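Side-chain contacts in CELL WALL surface anchor family protein (Streptococcus pneumoniae, PDB 2X9Z), which forms, as the repeating backbone subunit, the shaft of the pneumococcal pilus, a surface fibre probably involved in adhesion: residues V70-D74 against V75-A79; A118-N121 against D122-V126. The protein carries 1 engineered substitution. One frame throughout, in Å; residues are numbered along the deposited sequence.

Contact 1 of 2, residues V70-D74 against V75-A79; sequences VTVDD and VALEA
Leu77 lies against two valines of the preceding strand, and this small apolar cluster is where the side chains of residues 70-74 and 75-79 meet most closely. The two methyls of Leu77 divide the work: CD2 presses on Val72 CG2 at 3.6 Å, while CD1 reaches Val70 CG2 at 3.8 Å and also touches CG1 of the same valine. With CG anti to its own carbonyl carbon (chi1 -72°), Leu77 has its fork on the side of Val70 and Val72. Apolar branched residues suit a place where Leu95 and Tyr82 also pack on Leu77, and Val103 on Val72. Thr71 and Ala76 are the non-hydrogen-bonded pair, and the short alanine side chain leaves Thr71 CG2 to rest on backbone, 3.8 Å from Ala76 CA.

Backbone bonds hold the two strands in register as a two-residue beta hairpin closed by a type I' turn from Val72 to Val75. Val72 and Val75 form its hydrogen-bonded pair, N to O at 2.9 Å in both directions, although the bond from Val75 N comes in from well above the Val72 carbonyl plane. Leu77 N gives a nearly straight bond (171°) to Val70 O at 3.1 Å. Thr71 CA adds a weaker CA-H...O contact to Val75 O.

The two aspartates occupy the bend. Asp73 and Asp74 both adopt left-handed backbone angles, which aspartate tolerates better than beta-branched residues do. The Asp73 carboxylate turns away from the hairpin partner to make a salt bridge with Lys110 and accept a bond from Thr111 N.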
loop_
_atom_site.group_PDB
_atom_site.type_symbol
_atom_site.label_atom_id
_atom_site.label_comp_id
_atom_site.label_asym_id
_atom_site.label_seq_id
_atom_site.Cartn_x
_atom_site.Cartn_y
_atom_site.Cartn_z
ATOM N N VAL A 70 -3.361 12.670 11.151
ATOM C CA VAL A 70 -3.188 11.420 11.886
ATOM C C VAL A 70 -3.461 11.598 13.378
ATOM O O VAL A 70 -2.976 12.548 14.005
ATOM C CB VAL A 70 -1.779 10.812 11.652
ATOM C CG1 VAL A 70 -0.682 11.808 11.996
ATOM C CG2 VAL A 70 -1.611 9.515 12.434
ATOM N N THR A 71 -4.247 10.676 13.928
ATOM C CA THR A 71 -4.620 10.689 15.335
ATOM C C THR A 71 -4.367 9.320 15.953
ATOM O O THR A 71 -4.408 8.296 15.261
ATOM C CB THR A 71 -6.123 11.043 15.531
ATOM O OG1 THR A 71 -6.938 10.074 14.860
ATOM C CG2 THR A 71 -6.432 12.444 14.997
ATOM N N VAL A 72 -4.092 9.315 17.252
ATOM C CA VAL A 72 -4.102 8.089 18.043
ATOM C C VAL A 72 -5.175 8.248 19.115
ATOM O O VAL A 72 -5.163 9.219 19.868
ATOM C CB VAL A 72 -2.746 7.829 18.712
ATOM C CG1 VAL A 72 -2.827 6.588 19.595
ATOM C CG2 VAL A 72 -1.649 7.692 17.666
ATOM N N ASP A 73 -6.124 7.313 19.158
ATOM C CA ASP A 73 -7.287 7.412 20.037
ATOM C C ASP A 73 -7.941 8.792 19.926
ATOM O O ASP A 73 -8.364 9.385 20.915
ATOM C CB ASP A 73 -6.925 7.069 21.486
ATOM C CG ASP A 73 -6.606 5.587 21.679
ATOM O OD1 ASP A 73 -6.875 4.775 20.770
ATOM O OD2 ASP A 73 -6.085 5.217 22.746
ATOM N N ASP A 74 -8.022 9.286 18.694
ATOM C CA ASP A 74 -8.660 10.567 18.380
ATOM C C ASP A 74 -7.922 11.801 18.910
ATOM O O ASP A 74 -8.483 12.898 18.944
ATOM C CB ASP A 74 -10.131 10.570 18.817
ATOM C CG ASP A 74 -10.974 9.564 18.046
ATOM O OD1 ASP A 74 -10.826 9.470 16.808
ATOM O OD2 ASP A 74 -11.796 8.867 18.679
ATOM N N VAL A 75 -6.662 11.625 19.303
ATOM C CA VAL A 75 -5.812 12.756 19.670
ATOM C C VAL A 75 -4.794 12.975 18.552
ATOM O O VAL A 75 -4.058 12.057 18.191
ATOM C CB VAL A 75 -5.079 12.511 21.006
ATOM C CG1 VAL A 75 -4.188 13.699 21.353
ATOM C CG2 VAL A 75 -6.078 12.237 22.129
ATOM N N ALA A 76 -4.769 14.176 17.979
ATOM C CA ALA A 76 -3.833 14.468 16.901
ATOM C C ALA A 76 -2.393 14.271 17.366
ATOM O O ALA A 76 -2.014 14.707 18.452
ATOM C CB ALA A 76 -4.030 15.890 16.391
ATOM N N LEU A 77 -1.589 13.606 16.546
ATOM C CA LEU A 77 -0.173 13.481 16.857
ATOM C C LEU A 77 0.514 14.843 16.770
ATOM O O LEU A 77 0.087 15.723 16.021
ATOM C CB LEU A 77 0.516 12.481 15.924
ATOM C CG LEU A 77 0.206 10.994 16.137
ATOM C CD1 LEU A 77 1.004 10.140 15.157
ATOM C CD2 LEU A 77 0.508 10.577 17.571
ATOM N N GLU A 78 1.573 15.017 17.553
ATOM C CA GLU A 78 2.417 16.198 17.426
ATOM C C GLU A 78 3.306 16.014 16.189
ATOM O O GLU A 78 3.569 14.888 15.778
ATOM C CB GLU A 78 3.247 16.399 18.697
ATOM C CG GLU A 78 2.408 16.451 19.981
ATOM C CD GLU A 78 1.676 17.779 20.190
ATOM O OE1 GLU A 78 1.949 18.749 19.453
ATOM O OE2 GLU A 78 0.825 17.856 21.103
ATOM N N ALA A 79 3.748 17.112 15.583
ATOM C CA ALA A 79 4.529 17.038 14.344
ATOM C C ALA A 79 5.727 16.085 14.409
ATOM O O ALA A 79 6.006 15.350 13.452
ATOM C CB ALA A 79 4.988 18.423 13.926
#

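Contact 2 of 2, residues A118-N121 against D122-V126; sequences ATLN and DKAIV
Asn121 reaches forward over the bend that follows its strand and takes the backbone N-H of Lys123 on its side-chain oxygen. The bond from Lys123 N to Asn121 OD1 is short, 2.8 Å, and lies in the plane of the amide carbonyl with an angle of 152° at the hydrogen. Turning CG into the narrow slot between the backbone N and the carbonyl carbon (chi1 64°) makes this reach possible. The same oxygen is packed against the lysine that it holds, with Lys123 CB 3.1 Å and CG 3.4 Å from Asn121 OD1. The other end of the amide donates through ND2 to Glu59 O, so both ends are engaged and the rotation of the group is fixed. Asparagine suits the position because its side chain offers an acceptor and a donor at once.

This side-chain bond closes an Asx turn, which is superposed on a type I beta turn from Asn121 to Ala124, closed by Ala124 N to Asn121 O at 3.1 Å. Together they make an Asx motif at the end of strand 110-120. The Ala124 donor stands above the Asn121 carbonyl plane, while Ala124 CB tucks to 3.4 Å from the same oxygen. On the inner side of the bend that methyl also meets Leu120 CD1 at 4.0 Å, a looser apolar touch. Leu120 itself is buried, with His28 and Thr260 against it, and the alanine methyl, apolar like the leucine, meets it through CD1 alone.

The outer side is far more open. The side chain of Asp122 sets out away from residues 118-121, at an exposed corner that suits a charged residue. Lys123, extended beyond CG, leads its aliphatic chain away from the turn and brushes Glu59.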
loop_
_atom_site.group_PDB
_atom_site.type_symbol
_atom_site.label_atom_id
_atom_site.label_comp_id
_atom_site.label_asym_id
_atom_site.label_seq_id
_atom_site.Cartn_x
_atom_site.Cartn_y
_atom_site.Cartn_z
ATOM N N ALA A 118 -8.737 12.702 -1.950
ATOM C CA ALA A 118 -8.254 12.645 -3.321
ATOM C C ALA A 118 -9.364 13.171 -4.206
ATOM O O ALA A 118 -10.520 13.190 -3.808
ATOM C CB ALA A 118 -7.894 11.228 -3.702
ATOM N N THR A 119 -9.009 13.614 -5.403
ATOM C CA THR A 119 -9.985 14.195 -6.311
ATOM C C THR A 119 -10.149 13.303 -7.530
ATOM O O THR A 119 -9.163 12.918 -8.156
ATOM C CB THR A 119 -9.508 15.576 -6.779
ATOM O OG1 THR A 119 -9.290 16.406 -5.637
ATOM C CG2 THR A 119 -10.540 16.235 -7.679
ATOM N N LEU A 120 -11.388 12.971 -7.873
ATOM C CA LEU A 120 -11.631 12.226 -9.102
ATOM C C LEU A 120 -11.343 13.144 -10.288
ATOM O O LEU A 120 -11.890 14.242 -10.373
ATOM C CB LEU A 120 -13.067 11.691 -9.157
ATOM C CG LEU A 120 -13.381 10.700 -10.281
ATOM C CD1 LEU A 120 -12.595 9.413 -10.094
ATOM C CD2 LEU A 120 -14.872 10.410 -10.350
ATOM N N ASN A 121 -10.467 12.716 -11.187
ATOM C CA ASN A 121 -10.035 13.585 -12.280
ATOM C C ASN A 121 -10.439 13.072 -13.660
ATOM O O ASN A 121 -11.020 11.996 -13.787
ATOM C CB ASN A 121 -8.526 13.838 -12.200
ATOM C CG ASN A 121 -7.715 12.574 -12.399
ATOM O OD1 ASN A 121 -7.924 11.849 -13.366
ATOM N ND2 ASN A 121 -6.796 12.291 -11.473
ATOM N N ASP A 122 -10.128 13.848 -14.694
ATOM C CA ASP A 122 -10.603 13.541 -16.046
ATOM C C ASP A 122 -9.862 12.395 -16.738
ATOM O O ASP A 122 -10.104 12.113 -17.914
ATOM C CB ASP A 122 -10.638 14.796 -16.933
ATOM C CG ASP A 122 -9.275 15.449 -17.096
ATOM O OD1 ASP A 122 -8.259 14.833 -16.713
ATOM O OD2 ASP A 122 -9.225 16.587 -17.620
ATOM N N LYS A 123 -8.967 11.732 -16.012
ATOM C CA LYS A 123 -8.330 10.528 -16.533
ATOM C C LYS A 123 -9.211 9.316 -16.269
ATOM O O LYS A 123 -9.003 8.252 -16.851
ATOM C CB LYS A 123 -6.952 10.302 -15.909
ATOM C CG LYS A 123 -5.969 11.430 -16.114
ATOM C CD LYS A 123 -4.606 11.042 -15.579
ATOM C CE LYS A 123 -3.664 12.229 -15.538
ATOM N NZ LYS A 123 -2.313 11.826 -15.060
ATOM N N ALA A 124 -10.191 9.475 -15.384
ATOM C CA ALA A 124 -11.134 8.396 -15.117
ATOM C C ALA A 124 -11.895 8.070 -16.394
ATOM O O ALA A 124 -12.203 8.959 -17.191
ATOM C CB ALA A 124 -12.095 8.779 -14.014
ATOM N N ILE A 125 -12.178 6.787 -16.584
ATOM C CA ILE A 125 -12.924 6.313 -17.738
ATOM C C ILE A 125 -14.270 5.794 -17.252
ATOM O O ILE A 125 -14.340 5.076 -16.252
ATOM C CB ILE A 125 -12.153 5.198 -18.469
ATOM C CG1 ILE A 125 -10.866 5.767 -19.072
ATOM C CG2 ILE A 125 -13.034 4.541 -19.537
ATOM C CD1 ILE A 125 -10.010 4.747 -19.780
ATOM N N VAL A 126 -15.343 6.176 -17.935
ATOM C CA VAL A 126 -16.668 5.787 -17.476
ATOM C C VAL A 126 -16.771 4.269 -17.303
ATOM O O VAL A 126 -16.269 3.495 -18.125
ATOM C CB VAL A 126 -17.775 6.304 -18.412
ATOM C CG1 VAL A 126 -17.812 7.820 -18.374
ATOM C CG2 VAL A 126 -17.549 5.799 -19.828
#

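In the fold
Contacts 1 and 2 come in series along the chain and lie within the same Cna-B-like domain region. Their centres are about 31 Å apart and their nearest atoms about 14 Å apart, so they do not touch. They share one antiparallel sheet, in which strands 61-72 and 110-120 are neighbours. Contact 1 folds the end of strand 61-72 back into the short outermost strand 75-76, whereas contact 2 turns the chain out of strand 110-120 into the loop leading to strand 130-139 of the six-stranded sheet. Because the neighbouring strands are antiparallel, the two bends fall at opposite ends of the pair: one closes a hairpin at the sheet edge, the other passes the chain to the second sheet.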